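Side-chain contacts in N-terminal acetyltransferase-like protein (Chaetomium thermophilum, PDB 5NNP), which probably serves as the helical-repeat auxiliary subunit of an N-terminal acetyltransferase A complex, scaffolding its catalytic partner: residues H331-S336 / A379-Y384; A448-L453 / C486-T491; N137-R142 / Q147-L152. All blocks are in the same frame, centred on the assembly; numbering follows the deposited sequence.

Contact 1: residues H331-S336 / A379-Y384; sequences HLYSDS and AQHYNY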
loop_
_atom_site.group_PDB
_atom_site.type_symbol
_atom_site.label_atom_id
_atom_site.label_comp_id
_atom_site.label_asym_id
_atom_site.label_seq_id
_atom_site.Cartn_x
_atom_site.Cartn_y
_atom_site.Cartn_z
ATOM N N HIS A 331 -4.100 -3.866 23.727
ATOM C CA HIS A 331 -4.594 -5.074 23.069
ATOM C C HIS A 331 -5.057 -6.137 24.071
ATOM O O HIS A 331 -5.830 -7.028 23.716
ATOM C CB HIS A 331 -3.510 -5.673 22.169
ATOM C CG HIS A 331 -2.316 -6.188 22.922
ATOM N ND1 HIS A 331 -1.317 -5.362 23.397
ATOM C CD2 HIS A 331 -1.965 -7.445 23.280
ATOM C CE1 HIS A 331 -0.400 -6.090 24.013
ATOM N NE2 HIS A 331 -0.772 -7.357 23.961
ATOM N N LEU A 332 -4.563 -6.055 25.306
ATOM C CA LEU A 332 -4.932 -7.011 26.360
ATOM C C LEU A 332 -6.289 -6.705 26.993
ATOM O O LEU A 332 -6.858 -7.541 27.687
ATOM C CB LEU A 332 -3.875 -7.032 27.463
ATOM C CG LEU A 332 -2.476 -7.536 27.128
ATOM C CD1 LEU A 332 -1.546 -7.223 28.276
ATOM C CD2 LEU A 332 -2.495 -9.027 26.853
ATOM N N TYR A 333 -6.801 -5.505 26.746
ATOM C CA TYR A 333 -8.005 -5.020 27.413
ATOM C C TYR A 333 -9.280 -5.761 26.975
ATOM O O TYR A 333 -10.375 -5.448 27.448
ATOM C CB TYR A 333 -8.157 -3.507 27.179
ATOM C CG TYR A 333 -7.349 -2.660 28.137
ATOM C CD1 TYR A 333 -6.078 -3.059 28.547
ATOM C CD2 TYR A 333 -7.849 -1.459 28.630
ATOM C CE1 TYR A 333 -5.332 -2.287 29.432
ATOM C CE2 TYR A 333 -7.108 -0.679 29.510
ATOM C CZ TYR A 333 -5.854 -1.102 29.907
ATOM O OH TYR A 333 -5.116 -0.343 30.785
ATOM N N SER A 334 -9.137 -6.736 26.081
ATOM C CA SER A 334 -10.272 -7.566 25.683
ATOM C C SER A 334 -10.669 -8.442 26.865
ATOM O O SER A 334 -11.835 -8.778 27.032
ATOM C CB SER A 334 -9.944 -8.421 24.450
ATOM O OG SER A 334 -8.961 -9.415 24.723
ATOM N N ASP A 335 -9.679 -8.801 27.678
ATOM C CA ASP A 335 -9.891 -9.562 28.900
ATOM C C ASP A 335 -10.131 -8.590 30.057
ATOM O O ASP A 335 -9.268 -7.782 30.399
ATOM C CB ASP A 335 -8.689 -10.472 29.175
ATOM C CG ASP A 335 -8.860 -11.321 30.423
ATOM O OD1 ASP A 335 -9.174 -10.761 31.495
ATOM O OD2 ASP A 335 -8.667 -12.554 30.340
ATOM N N SER A 336 -11.311 -8.676 30.651
ATOM C CA SER A 336 -11.696 -7.774 31.722
ATOM C C SER A 336 -10.698 -7.804 32.879
ATOM O O SER A 336 -10.307 -6.759 33.404
ATOM C CB SER A 336 -13.092 -8.129 32.227
ATOM O OG SER A 336 -13.638 -7.059 32.968
ATOM N N ALA A 379 -4.598 8.057 32.744
ATOM C CA ALA A 379 -5.399 9.021 31.997
ATOM C C ALA A 379 -5.936 8.351 30.753
ATOM O O ALA A 379 -7.109 8.490 30.400
ATOM C CB ALA A 379 -4.582 10.229 31.631
ATOM N N GLN A 380 -5.064 7.598 30.105
ATOM C CA GLN A 380 -5.414 6.935 28.870
ATOM C C GLN A 380 -6.316 5.737 29.105
ATOM O O GLN A 380 -7.222 5.482 28.317
ATOM C CB GLN A 380 -4.146 6.526 28.128
ATOM C CG GLN A 380 -3.510 7.712 27.464
ATOM C CD GLN A 380 -2.315 7.337 26.666
ATOM O OE1 GLN A 380 -1.310 6.859 27.201
ATOM N NE2 GLN A 380 -2.405 7.541 25.366
ATOM N N HIS A 381 -6.065 5.014 30.191
ATOM C CA HIS A 381 -6.909 3.887 30.578
ATOM C C HIS A 381 -8.374 4.298 30.597
ATOM O O HIS A 381 -9.218 3.678 29.958
ATOM C CB HIS A 381 -6.496 3.355 31.956
ATOM C CG HIS A 381 -7.297 2.179 32.430
ATOM N ND1 HIS A 381 -6.881 0.873 32.257
ATOM C CD2 HIS A 381 -8.477 2.112 33.094
ATOM C CE1 HIS A 381 -7.775 0.056 32.782
ATOM N NE2 HIS A 381 -8.753 0.782 33.294
ATOM N N TYR A 382 -8.661 5.364 31.326
ATOM C CA TYR A 382 -10.025 5.792 31.531
ATOM C C TYR A 382 -10.555 6.643 30.386
ATOM O O TYR A 382 -11.710 7.058 30.392
ATOM C CB TYR A 382 -10.115 6.531 32.852
ATOM C CG TYR A 382 -9.947 5.585 34.001
ATOM C CD1 TYR A 382 -10.967 4.697 34.346
ATOM C CD2 TYR A 382 -8.774 5.551 34.728
ATOM C CE1 TYR A 382 -10.824 3.812 35.396
ATOM C CE2 TYR A 382 -8.619 4.674 35.777
ATOM C CZ TYR A 382 -9.646 3.804 36.106
ATOM O OH TYR A 382 -9.488 2.929 37.152
ATOM N N ASN A 383 -9.710 6.881 29.389
ATOM C CA ASN A 383 -10.160 7.521 28.165
ATOM C C ASN A 383 -10.524 6.463 27.116
ATOM O O ASN A 383 -11.320 6.704 26.208
ATOM C CB ASN A 383 -9.083 8.453 27.635
ATOM C CG ASN A 383 -9.612 9.420 26.607
ATOM O OD1 ASN A 383 -10.797 9.780 26.621
ATOM N ND2 ASN A 383 -8.741 9.846 25.699
ATOM N N TYR A 384 -9.941 5.281 27.269
ATOM C CA TYR A 384 -10.139 4.183 26.337
ATOM C C TYR A 384 -11.584 3.662 26.407
ATOM O O TYR A 384 -12.172 3.550 27.487
ATOM C CB TYR A 384 -9.134 3.064 26.635
ATOM C CG TYR A 384 -8.991 2.048 25.533
ATOM C CD1 TYR A 384 -8.549 2.421 24.273
ATOM C CD2 TYR A 384 -9.274 0.712 25.755
ATOM C CE1 TYR A 384 -8.409 1.493 23.258
ATOM C CE2 TYR A 384 -9.133 -0.221 24.750
ATOM C CZ TYR A 384 -8.701 0.177 23.504
ATOM O OH TYR A 384 -8.559 -0.746 22.500
#
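Tyr333 OH is gripped by two groups: it forms a hydrogen bond with His381 ND1, 2.6 Å away, and another with the hydroxyl of Tyr377, one turn earlier on the helix that carries His381. The first bond is made edge on. Tyr333 OH lies in the plane of the imidazole, and His381 ND1 in turn comes in at the rim of the phenol ring, close to its plane. The two rings are nevertheless turned well out of parallel, with planes at 63° and centroids 5.0 Å apart. His381 reaches the phenol because its CG is anti to the backbone N (chi1 -179°), which carries the imidazole out from the last turn of helix 369-381. Behind it, His381 CD2 sits 3.5 Å above the centre of the Tyr382 ring, so the imidazole is placed by packing as well as by its bond. Tyr384 approaches Tyr333 from another direction. Tyr384 CD2 meets Tyr333 CD2 at 3.9 Å, and the ring planes, obliquely placed, stand 85° apart. Phe326 lies edge-to-face with both tyrosines and joins them from the preceding helix, while Lys339 and Leu342 of helix 336-352 touch the Tyr333 side chain. At the foot of that helix Asp335 is the N-cap, its OD1 accepting from the backbone N of Lys338. The whole is an aromatic cluster with a buried tyrosine-histidine bond, joining the loop before helix 336-352 to the end of helix 369-381, where residues 379-384 belong to a predicted TPR, 374-407.

Contact 2: residues A448-L453 / C486-T491; sequences AAKYQL and CIWFLT. With PO4 (phosphate ion), chain U.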
loop_
_atom_site.group_PDB
_atom_site.type_symbol
_atom_site.label_atom_id
_atom_site.label_comp_id
_atom_site.label_asym_id
_atom_site.label_seq_id
_atom_site.Cartn_x
_atom_site.Cartn_y
_atom_site.Cartn_z
ATOM N N ALA A 448 -3.462 18.435 15.238
ATOM C CA ALA A 448 -4.144 19.698 15.466
ATOM C C ALA A 448 -5.001 20.038 14.251
ATOM O O ALA A 448 -6.186 20.347 14.379
ATOM C CB ALA A 448 -3.133 20.820 15.771
ATOM N N ALA A 449 -4.410 19.946 13.066
ATOM C CA ALA A 449 -5.164 20.170 11.834
ATOM C C ALA A 449 -6.410 19.276 11.739
ATOM O O ALA A 449 -7.476 19.727 11.333
ATOM C CB ALA A 449 -4.273 19.951 10.630
ATOM N N LYS A 450 -6.267 18.011 12.113
ATOM C CA LYS A 450 -7.366 17.065 12.040
ATOM C C LYS A 450 -8.474 17.499 12.976
ATOM O O LYS A 450 -9.649 17.570 12.585
ATOM C CB LYS A 450 -6.898 15.652 12.391
ATOM C CG LYS A 450 -8.017 14.610 12.429
ATOM C CD LYS A 450 -7.528 13.308 13.054
ATOM C CE LYS A 450 -8.628 12.255 13.137
ATOM N NZ LYS A 450 -8.066 10.918 13.486
ATOM N N TYR A 451 -8.092 17.800 14.215
ATOM C CA TYR A 451 -9.050 18.281 15.206
ATOM C C TYR A 451 -9.763 19.567 14.760
ATOM O O TYR A 451 -10.952 19.745 15.006
ATOM C CB TYR A 451 -8.355 18.474 16.554
ATOM C CG TYR A 451 -8.363 17.196 17.357
ATOM C CD1 TYR A 451 -7.999 15.996 16.769
ATOM C CD2 TYR A 451 -8.766 17.179 18.686
ATOM C CE1 TYR A 451 -8.026 14.818 17.476
ATOM C CE2 TYR A 451 -8.790 15.998 19.406
ATOM C CZ TYR A 451 -8.424 14.822 18.791
ATOM O OH TYR A 451 -8.451 13.640 19.494
ATOM N N GLN A 452 -9.053 20.442 14.071
ATOM C CA GLN A 452 -9.671 21.652 13.565
ATOM C C GLN A 452 -10.689 21.335 12.464
ATOM O O GLN A 452 -11.790 21.909 12.443
ATOM C CB GLN A 452 -8.588 22.620 13.088
ATOM C CG GLN A 452 -7.789 23.212 14.261
ATOM C CD GLN A 452 -6.497 23.901 13.848
ATOM O OE1 GLN A 452 -6.065 23.802 12.697
ATOM N NE2 GLN A 452 -5.870 24.608 14.794
ATOM N N LEU A 453 -10.338 20.412 11.567
ATOM C CA LEU A 453 -11.286 19.933 10.564
ATOM C C LEU A 453 -12.481 19.236 11.217
ATOM O O LEU A 453 -13.612 19.382 10.771
ATOM C CB LEU A 453 -10.606 18.984 9.575
ATOM C CG LEU A 453 -9.508 19.591 8.704
ATOM C CD1 LEU A 453 -8.847 18.509 7.894
ATOM C CD2 LEU A 453 -10.071 20.654 7.789
ATOM N N CYS A 486 -1.557 13.221 -0.159
ATOM C CA CYS A 486 -1.974 13.115 1.238
ATOM C C CYS A 486 -3.478 12.831 1.369
ATOM O O CYS A 486 -4.296 13.762 1.439
ATOM C CB CYS A 486 -1.617 14.397 2.011
ATOM S SG CYS A 486 -1.804 14.248 3.809
ATOM N N ILE A 487 -3.828 11.548 1.437
ATOM C CA ILE A 487 -5.223 11.110 1.425
ATOM C C ILE A 487 -5.988 11.380 2.742
ATOM O O ILE A 487 -7.178 11.676 2.719
ATOM C CB ILE A 487 -5.312 9.598 1.084
ATOM C CG1 ILE A 487 -4.823 9.357 -0.351
ATOM C CG2 ILE A 487 -6.746 9.072 1.235
ATOM C CD1 ILE A 487 -4.738 7.901 -0.750
ATOM N N TRP A 488 -5.325 11.267 3.885
ATOM C CA TRP A 488 -6.023 11.504 5.144
ATOM C C TRP A 488 -6.531 12.944 5.161
ATOM O O TRP A 488 -7.711 13.194 5.452
ATOM C CB TRP A 488 -5.140 11.201 6.371
ATOM C CG TRP A 488 -4.206 12.307 6.822
ATOM C CD1 TRP A 488 -2.864 12.401 6.570
ATOM C CD2 TRP A 488 -4.544 13.464 7.615
ATOM N NE1 TRP A 488 -2.353 13.543 7.142
ATOM C CE2 TRP A 488 -3.357 14.209 7.787
ATOM C CE3 TRP A 488 -5.732 13.945 8.177
ATOM C CZ2 TRP A 488 -3.326 15.398 8.511
ATOM C CZ3 TRP A 488 -5.695 15.134 8.898
ATOM C CH2 TRP A 488 -4.502 15.844 9.057
ATOM N N PHE A 489 -5.672 13.888 4.796
ATOM C CA PHE A 489 -6.089 15.273 4.887
ATOM C C PHE A 489 -7.159 15.578 3.848
ATOM O O PHE A 489 -8.147 16.236 4.153
ATOM C CB PHE A 489 -4.923 16.245 4.717
ATOM C CG PHE A 489 -5.358 17.674 4.755
ATOM C CD1 PHE A 489 -5.611 18.299 5.966
ATOM C CD2 PHE A 489 -5.564 18.386 3.589
ATOM C CE1 PHE A 489 -6.024 19.599 6.015
ATOM C CE2 PHE A 489 -5.991 19.706 3.639
ATOM C CZ PHE A 489 -6.219 20.306 4.857
ATOM N N LEU A 490 -6.951 15.104 2.620
ATOM C CA LEU A 490 -7.913 15.332 1.544
ATOM C C LEU A 490 -9.293 14.795 1.929
ATOM O O LEU A 490 -10.303 15.471 1.724
ATOM C CB LEU A 490 -7.436 14.695 0.239
ATOM C CG LEU A 490 -6.227 15.326 -0.467
ATOM C CD1 LEU A 490 -5.825 14.514 -1.696
ATOM C CD2 LEU A 490 -6.492 16.755 -0.859
ATOM N N THR A 491 -9.335 13.599 2.513
ATOM C CA THR A 491 -10.615 13.008 2.909
ATOM C C THR A 491 -11.271 13.819 4.027
ATOM O O THR A 491 -12.448 14.175 3.935
ATOM C CB THR A 491 -10.458 11.551 3.369
ATOM O OG1 THR A 491 -9.740 10.808 2.380
ATOM C CG2 THR A 491 -11.815 10.910 3.564
HETATM P P PO4 U . -7.483 10.625 17.480
HETATM O O1 PO4 U . -7.902 11.803 18.322
HETATM O O2 PO4 U . -8.626 9.635 17.447
HETATM O O3 PO4 U . -7.173 11.066 16.065
HETATM O O4 PO4 U . -6.248 10.003 18.088
#
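Trp488 turns its CG between the backbone N and the carbonyl carbon (chi1 84°), whereas Phe489 sets CG anti to its N (chi1 178°); together these torsions swing both rings from one helix toward Ala449, Lys450 and Leu453 on the other. The contact belongs to an alpha-helical superhelix. The short segments of helices 442-454 and 487-499 run nearly parallel, at 19°, their axes 10.9 Å apart at closest approach, and helix 458-465 packs against both through Ala461 and Met465. Large side chains therefore span the interval. The six-membered part of the indole leads: Trp488 CZ3 rests 3.7 Å from Lys450 CB, and Ala449 CB lies at the edge of the same ring system, 4.4 Å from Trp488 CH2. One turn on, Leu453 extends CD1 to 3.6 Å from Phe489 CE1, leucine branch and aromatic side chain crossing at about a right angle. Phe489 also covers one face of the indole, its CB 3.9 Å above the centre of the Trp488 ring system. The indole further meets the ring of a polar side chain of another protein chain, which places this contact beside a subunit interface. Lys450 thus has a double role: its CB packs on the indole, while the rest of its extended chain leads away from helix 487-499 toward a phosphate ion. This ion, probably from the crystallisation liquor, is bound with help from Arg416, and Lys450 NZ donates a hydrogen bond of 2.7 Å to phosphate O3.

Contact 3: residues N137-R142 / Q147-L152; sequences NMLKAR and QNWTAL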
loop_
_atom_site.group_PDB
_atom_site.type_symbol
_atom_site.label_atom_id
_atom_site.label_comp_id
_atom_site.label_asym_id
_atom_site.label_seq_id
_atom_site.Cartn_x
_atom_site.Cartn_y
_atom_site.Cartn_z
ATOM N N ASN A 137 8.328 -14.101 -28.062
ATOM C CA ASN A 137 8.882 -13.420 -29.200
ATOM C C ASN A 137 10.159 -12.689 -28.883
ATOM O O ASN A 137 11.153 -12.829 -29.581
ATOM C CB ASN A 137 7.866 -12.442 -29.733
ATOM C CG ASN A 137 7.472 -12.760 -31.105
ATOM O OD1 ASN A 137 6.634 -13.631 -31.326
ATOM N ND2 ASN A 137 8.076 -12.081 -32.064
ATOM N N MET A 138 10.119 -11.876 -27.837
ATOM C CA MET A 138 11.299 -11.141 -27.431
ATOM C C MET A 138 12.442 -12.103 -27.093
ATOM O O MET A 138 13.580 -11.879 -27.480
ATOM C CB MET A 138 10.962 -10.230 -26.254
ATOM C CG MET A 138 9.835 -9.274 -26.593
ATOM S SD MET A 138 9.294 -8.157 -25.284
ATOM C CE MET A 138 10.701 -7.032 -25.231
ATOM N N LEU A 139 12.128 -13.186 -26.397
ATOM C CA LEU A 139 13.127 -14.198 -26.059
ATOM C C LEU A 139 13.725 -14.860 -27.313
ATOM O O LEU A 139 14.921 -15.160 -27.383
ATOM C CB LEU A 139 12.500 -15.252 -25.144
ATOM C CG LEU A 139 13.339 -16.496 -24.855
ATOM C CD1 LEU A 139 14.641 -16.142 -24.143
ATOM C CD2 LEU A 139 12.538 -17.526 -24.061
ATOM N N LYS A 140 12.885 -15.089 -28.310
ATOM C CA LYS A 140 13.352 -15.678 -29.553
ATOM C C LYS A 140 14.340 -14.742 -30.226
ATOM O O LYS A 140 15.325 -15.169 -30.827
ATOM C CB LYS A 140 12.171 -15.968 -30.468
ATOM C CG LYS A 140 12.323 -17.199 -31.278
ATOM C CD LYS A 140 11.046 -17.495 -32.038
ATOM C CE LYS A 140 10.507 -16.236 -32.677
ATOM N NZ LYS A 140 9.402 -16.521 -33.624
ATOM N N ALA A 141 14.075 -13.451 -30.109
ATOM C CA ALA A 141 14.900 -12.450 -30.761
ATOM C C ALA A 141 16.224 -12.218 -30.035
ATOM O O ALA A 141 17.237 -11.943 -30.674
ATOM C CB ALA A 141 14.134 -11.158 -30.885
ATOM N N ARG A 142 16.216 -12.322 -28.707
ATOM C CA ARG A 142 17.419 -12.064 -27.915
ATOM C C ARG A 142 17.598 -13.067 -26.755
ATOM O O ARG A 142 17.506 -12.704 -25.578
ATOM C CB ARG A 142 17.388 -10.629 -27.375
ATOM C CG ARG A 142 17.386 -9.550 -28.437
ATOM C CD ARG A 142 18.747 -9.436 -29.092
ATOM N NE ARG A 142 18.804 -8.372 -30.094
ATOM C CZ ARG A 142 18.658 -8.559 -31.405
ATOM N NH1 ARG A 142 18.445 -9.777 -31.895
ATOM N NH2 ARG A 142 18.725 -7.523 -32.232
ATOM N N GLN A 147 17.479 -11.886 -18.775
ATOM C CA GLN A 147 16.214 -11.190 -18.475
ATOM C C GLN A 147 15.049 -11.714 -19.269
ATOM O O GLN A 147 13.942 -11.834 -18.761
ATOM C CB GLN A 147 16.299 -9.705 -18.776
ATOM C CG GLN A 147 17.248 -8.912 -17.956
ATOM C CD GLN A 147 17.300 -7.485 -18.445
ATOM O OE1 GLN A 147 16.376 -7.017 -19.114
ATOM N NE2 GLN A 147 18.391 -6.792 -18.137
ATOM N N ASN A 148 15.288 -11.981 -20.541
ATOM C CA ASN A 148 14.215 -12.430 -21.414
ATOM C C ASN A 148 13.711 -13.818 -21.073
ATOM O O ASN A 148 12.572 -14.120 -21.389
ATOM C CB ASN A 148 14.660 -12.388 -22.871
ATOM C CG ASN A 148 14.959 -10.981 -23.332
ATOM O OD1 ASN A 148 14.321 -10.034 -22.885
ATOM N ND2 ASN A 148 15.938 -10.836 -24.222
ATOM N N TRP A 149 14.532 -14.658 -20.431
ATOM C CA TRP A 149 14.053 -15.984 -19.999
ATOM C C TRP A 149 13.165 -15.825 -18.777
ATOM O O TRP A 149 12.044 -16.356 -18.723
ATOM C CB TRP A 149 15.199 -16.940 -19.689
ATOM C CG TRP A 149 15.961 -17.334 -20.905
ATOM C CD1 TRP A 149 16.983 -16.643 -21.482
ATOM C CD2 TRP A 149 15.778 -18.520 -21.701
ATOM N NE1 TRP A 149 17.436 -17.306 -22.586
ATOM C CE2 TRP A 149 16.716 -18.461 -22.750
ATOM C CE3 TRP A 149 14.903 -19.621 -21.638
ATOM C CZ2 TRP A 149 16.808 -19.456 -23.732
ATOM C CZ3 TRP A 149 14.991 -20.604 -22.611
ATOM C CH2 TRP A 149 15.939 -20.514 -23.645
ATOM N N THR A 150 13.683 -15.084 -17.802
ATOM C CA THR A 150 12.956 -14.776 -16.571
ATOM C C THR A 150 11.601 -14.117 -16.842
ATOM O O THR A 150 10.595 -14.503 -16.255
ATOM C CB THR A 150 13.786 -13.863 -15.680
ATOM O OG1 THR A 150 15.023 -14.512 -15.414
ATOM C CG2 THR A 150 13.057 -13.553 -14.359
ATOM N N ALA A 151 11.591 -13.140 -17.748
ATOM C CA ALA A 151 10.367 -12.464 -18.165
ATOM C C ALA A 151 9.316 -13.431 -18.715
ATOM O O ALA A 151 8.144 -13.325 -18.363
ATOM C CB ALA A 151 10.688 -11.399 -19.202
ATOM N N LEU A 152 9.734 -14.373 -19.572
ATOM C CA LEU A 152 8.799 -15.357 -20.112
ATOM C C LEU A 152 8.315 -16.285 -19.004
ATOM O O LEU A 152 7.150 -16.667 -18.995
ATOM C CB LEU A 152 9.410 -16.178 -21.258
ATOM C CG LEU A 152 8.509 -17.343 -21.747
ATOM C CD1 LEU A 152 7.157 -16.864 -22.323
ATOM C CD2 LEU A 152 9.209 -18.281 -22.716
#
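Leu139 sets one methyl over the indole of Trp149: CD1 stands 3.3 Å from the centroid of the five-membered ring and only 8° off its normal, a CH-pi contact over the ring face. The other branch packs elsewhere: Leu139 CD2 meets Leu152 CD2 at 3.7 Å, one helical turn farther along. Setting CG anti to the backbone N (chi1 171°) is what sends the fork of Leu139 across the gap, between the indole and the second leucine. Beside this apolar patch lies the polar bond of the contact. Asn148 ND2 donates to Arg142 O at 2.8 Å, with an N-H...O angle of 161°; the oxygen lies in the amide plane, although the donor is somewhat tilted from the plane of the carbonyl. Asn148 CB also touches Leu139 CD1 at 4.0 Å, so the same residue bridges the apolar and polar parts.

In the next shell the turn supplies further bonds. Arg142 is the first residue to leave the helix, and its bent side chain folds back to place NH1 2.8 Å from Ala141 O, in a hydrogen bond made from above the carbonyl plane. Pro143 O accepts from Trp149 NE1 and holds the indole by its edge, while Ile168, Thr171 and Tyr172 of helix 162-175 pack on the same side chain. A serine in place of Trp149 would probably leave Leu139 CD1 without its aromatic platform and Pro143 O without its indole mate, opening a gap toward helix 162-175. The segments 137-141 and 147-152 of helices 128-141 and 146-159 run nearly antiparallel, their axes 8.9 Å apart at closest approach, forming the tightly turned helical hairpin from which TPR-like superhelices are built.

Overall arrangement
From the N terminus, contact 3 comes first and closes the shortest loop, a turn of four residues between consecutive helices 128-141 and 146-159. Contact 1 follows, bridging 42 intervening residues and bringing the loop after helix 325-329 to the end of helix 369-381. Contact 2 then ties helix 442-454 to helix 487-499. The three are in series; none nests in or crosses another. Contact 3 lies across the chain's centre from the other two, its centre about 58 Å from that of contact 1. Contacts 1 and 2 are neighbours, about 7 Å apart at their nearest atoms, and Arg416 links them, touching Asn383 and binding the phosphate held by Lys450.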